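Local coordinates for protein 16S rRNA methyltransferase (Streptomyces sp. DSM 40477, PDB 3MQ2) that methylates the N1 position of adenine 1408 in 16S rRNA with S-adenosyl-L-methionine as methyl donor, conferring resistance to aminoglycosides such as kanamycin and apramycin, at residues 97-102 and 127-132. Numbering follows the deposited sequence.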
ATOM      1  N   SER A  97       8.957  -8.942   8.200  1.00 13.68           N
ATOM      2  CA  SER A  97       9.254 -10.151   7.457  1.00 13.03           C
ATOM      3  C   SER A  97       7.987 -10.977   7.318  1.00 12.88           C
ATOM      4  O   SER A  97       7.108 -10.917   8.173  1.00 17.33           O
ATOM      5  CB  SER A  97      10.318 -10.969   8.185  1.00 23.88           C
ATOM      6  OG  SER A  97       9.895 -11.228   9.511  1.00 30.49           O
ATOM      7  N   GLY A  98       7.897 -11.724   6.228  1.00 13.09           N
ATOM      8  CA  GLY A  98       6.797 -12.649   6.011  1.00 16.21           C
ATOM      9  C   GLY A  98       5.413 -12.044   5.812  1.00 17.13           C
ATOM     10  O   GLY A  98       4.405 -12.700   6.074  1.00 16.49           O
ATOM     11  N   VAL A  99       5.350 -10.801   5.353  1.00 10.75           N
ATOM     12  CA  VAL A  99       4.059 -10.193   5.010  1.00  8.85           C
ATOM     13  C   VAL A  99       3.349 -11.076   3.974  1.00 13.00           C
ATOM     14  O   VAL A  99       3.992 -11.603   3.073  1.00 13.10           O
ATOM     15  CB  VAL A  99       4.251  -8.767   4.457  1.00  8.29           C
ATOM     16  CG1 VAL A  99       2.942  -8.234   3.874  1.00 12.69           C
ATOM     17  CG2 VAL A  99       4.794  -7.831   5.552  1.00 11.64           C
ATOM     18  N   GLY A 100       2.029 -11.237   4.109  1.00 11.05           N
ATOM     19  CA  GLY A 100       1.266 -12.113   3.227  1.00 11.84           C
ATOM     20  C   GLY A 100       0.444 -11.420   2.157  1.00 12.03           C
ATOM     21  O   GLY A 100      -0.015 -12.052   1.200  1.00 12.00           O
ATOM     22  N   GLU A 101       0.247 -10.117   2.323  1.00 13.44           N
ATOM     23  CA  GLU A 101      -0.522  -9.337   1.361  1.00 11.16           C
ATOM     24  C   GLU A 101      -0.014  -7.906   1.427  1.00 12.66           C
ATOM     25  O   GLU A 101       0.145  -7.348   2.517  1.00 10.78           O
ATOM     26  CB  GLU A 101      -2.009  -9.411   1.704  1.00 12.81           C
ATOM     27  CG  GLU A 101      -2.905  -8.527   0.835  1.00 15.86           C
ATOM     28  CD  GLU A 101      -4.372  -8.882   0.978  1.00 25.69           C
ATOM     29  OE1 GLU A 101      -5.229  -8.058   0.596  1.00 25.73           O
ATOM     30  OE2 GLU A 101      -4.672  -9.990   1.466  1.00 26.77           O
ATOM     31  N   LEU A 102       0.286  -7.345   0.260  1.00  8.49           N
ATOM     32  CA  LEU A 102       0.882  -6.023   0.152  1.00  8.40           C
ATOM     33  C   LEU A 102       0.004  -5.121  -0.715  1.00 10.11           C
ATOM     34  O   LEU A 102      -0.373  -5.504  -1.825  1.00 10.21           O
ATOM     35  CB  LEU A 102       2.260  -6.148  -0.485  1.00 10.94           C
ATOM     36  CG  LEU A 102       2.980  -4.840  -0.783  1.00 16.36           C
ATOM     37  CD1 LEU A 102       3.458  -4.232   0.524  1.00 21.23           C
ATOM     38  CD2 LEU A 102       4.156  -5.109  -1.708  1.00 21.82           C
ATOM     39  N   ALA A 127       9.349  -6.450  -1.880  1.00 10.91           N
ATOM     40  CA  ALA A 127       9.267  -7.903  -1.931  1.00 10.95           C
ATOM     41  C   ALA A 127      10.021  -8.510  -0.747  1.00 13.56           C
ATOM     42  O   ALA A 127       9.653  -9.566  -0.249  1.00 12.23           O
ATOM     43  CB  ALA A 127       9.812  -8.444  -3.256  1.00 10.27           C
ATOM     44  N   ALA A 128      11.074  -7.832  -0.293  1.00 11.80           N
ATOM     45  CA  ALA A 128      11.894  -8.350   0.804  1.00 12.84           C
ATOM     46  C   ALA A 128      11.100  -8.630   2.080  1.00 14.40           C
ATOM     47  O   ALA A 128      11.398  -9.584   2.810  1.00 15.18           O
ATOM     48  CB  ALA A 128      13.037  -7.384   1.119  1.00 12.71           C
ATOM     49  N   VAL A 129      10.107  -7.792   2.363  1.00  9.49           N
ATOM     50  CA  VAL A 129       9.341  -7.933   3.602  1.00  8.12           C
ATOM     51  C   VAL A 129       8.207  -8.941   3.462  1.00  8.08           C
ATOM     52  O   VAL A 129       7.521  -9.251   4.438  1.00  9.66           O
ATOM     53  CB  VAL A 129       8.767  -6.582   4.110  1.00  9.10           C
ATOM     54  CG1 VAL A 129       9.882  -5.561   4.280  1.00 10.80           C
ATOM     55  CG2 VAL A 129       7.684  -6.057   3.175  1.00 10.91           C
ATOM     56  N   CYS A 130       8.023  -9.453   2.252  1.00 10.34           N
ATOM     57  CA  CYS A 130       6.937 -10.394   1.987  1.00 11.44           C
ATOM     58  C   CYS A 130       7.459 -11.811   1.926  1.00 13.50           C
ATOM     59  O   CYS A 130       8.595 -12.047   1.518  1.00 13.03           O
ATOM     60  CB  CYS A 130       6.282 -10.096   0.639  1.00 13.66           C
ATOM     61  SG  CYS A 130       5.422  -8.527   0.559  1.00 12.43           S
ATOM     62  N   ARG A 131       6.619 -12.768   2.297  1.00 10.53           N
ATOM     63  CA  ARG A 131       6.965 -14.157   2.026  1.00 12.30           C
ATOM     64  C   ARG A 131       6.748 -14.446   0.549  1.00 11.60           C
ATOM     65  O   ARG A 131       5.896 -13.831  -0.100  1.00 13.19           O
ATOM     66  CB  ARG A 131       6.137 -15.115   2.892  1.00 15.57           C
ATOM     67  CG  ARG A 131       4.645 -15.080   2.613  1.00 14.83           C
ATOM     68  CD  ARG A 131       3.940 -16.349   3.114  1.00 14.02           C
ATOM     69  NE  ARG A 131       2.509 -16.299   2.813  1.00 16.63           N
ATOM     70  CZ  ARG A 131       1.618 -15.698   3.593  1.00 20.74           C
ATOM     71  NH1 ARG A 131       2.022 -15.116   4.716  1.00 20.86           N
ATOM     72  NH2 ARG A 131       0.332 -15.676   3.256  1.00 18.26           N
ATOM     73  N   PRO A 132       7.513 -15.397   0.004  1.00 12.89           N
ATOM     74  CA  PRO A 132       7.194 -15.871  -1.340  1.00 12.37           C
ATOM     75  C   PRO A 132       5.750 -16.373  -1.346  1.00 15.10           C
ATOM     76  O   PRO A 132       5.343 -17.073  -0.412  1.00 15.89           O
ATOM     77  CB  PRO A 132       8.159 -17.045  -1.533  1.00 14.78           C
ATOM     78  CG  PRO A 132       9.295 -16.776  -0.591  1.00 13.40           C
ATOM     79  CD  PRO A 132       8.660 -16.101   0.599  1.00 12.76           C
TER
HETATM   80  O   HOH W   1      10.102 -11.676   4.362  1.00 15.05           O
HETATM   81  O   HOH W   2       4.684 -15.510   6.319  1.00 19.64           O
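V99 pairs with the backbone of C130 and its neighbours as one short parallel bridge, gripped at both of its polar atoms. Its N-H reaches V129 O over 2.8 Å, lying in the plane of that carbonyl, while its own O accepts R131 N at 3.0 Å. The V99 and V129 side chains run alongside each other in the same direction, CG2 methyls 4.1 Å apart. Branched, apolar valines suit this buried place, where both also pack on L32 of strand 29-34. C130 faces the same side as V99: SG, anti to its carbonyl carbon (chi1 -66°), lies 4.1 Å from both V99 CB and L102 CB, a small and weakly polar group among aliphatic ones.

R131 takes the solvent-facing margin. Its CB rests near G98 CA, and CG approaches V99 O at 3.6 Å. From CG to NE the chain runs extended. G100 CA then lies over one face of the guanidinium, nearer its edge than its middle, 3.6 Å from CZ, 3.4 Å from NH1 and 3.7 Å from NH2. Glycine suits this spot, having no beta carbon to crowd NH1 as it is placed. Arginine is long enough to carry its charge past the V99 carbonyl to D29, with which NH1 forms a salt bridge; NH1 also shares a water with G98 O. G98 itself has positive phi (67°), a conformation glycine adopts readily, and a second water joins its N-H to A128 O.

After helix 121-128 the short strand 130-131 thus pairs with V99, and the chain turns at P132 into strand 134-141, the parallel neighbour of 99-105. Their helical connection makes a beta-alpha-beta crossover in the seven-stranded sheet of order 3-2-1-4-5-7-6, the hallmark of the Rossmann-like class I methyltransferases.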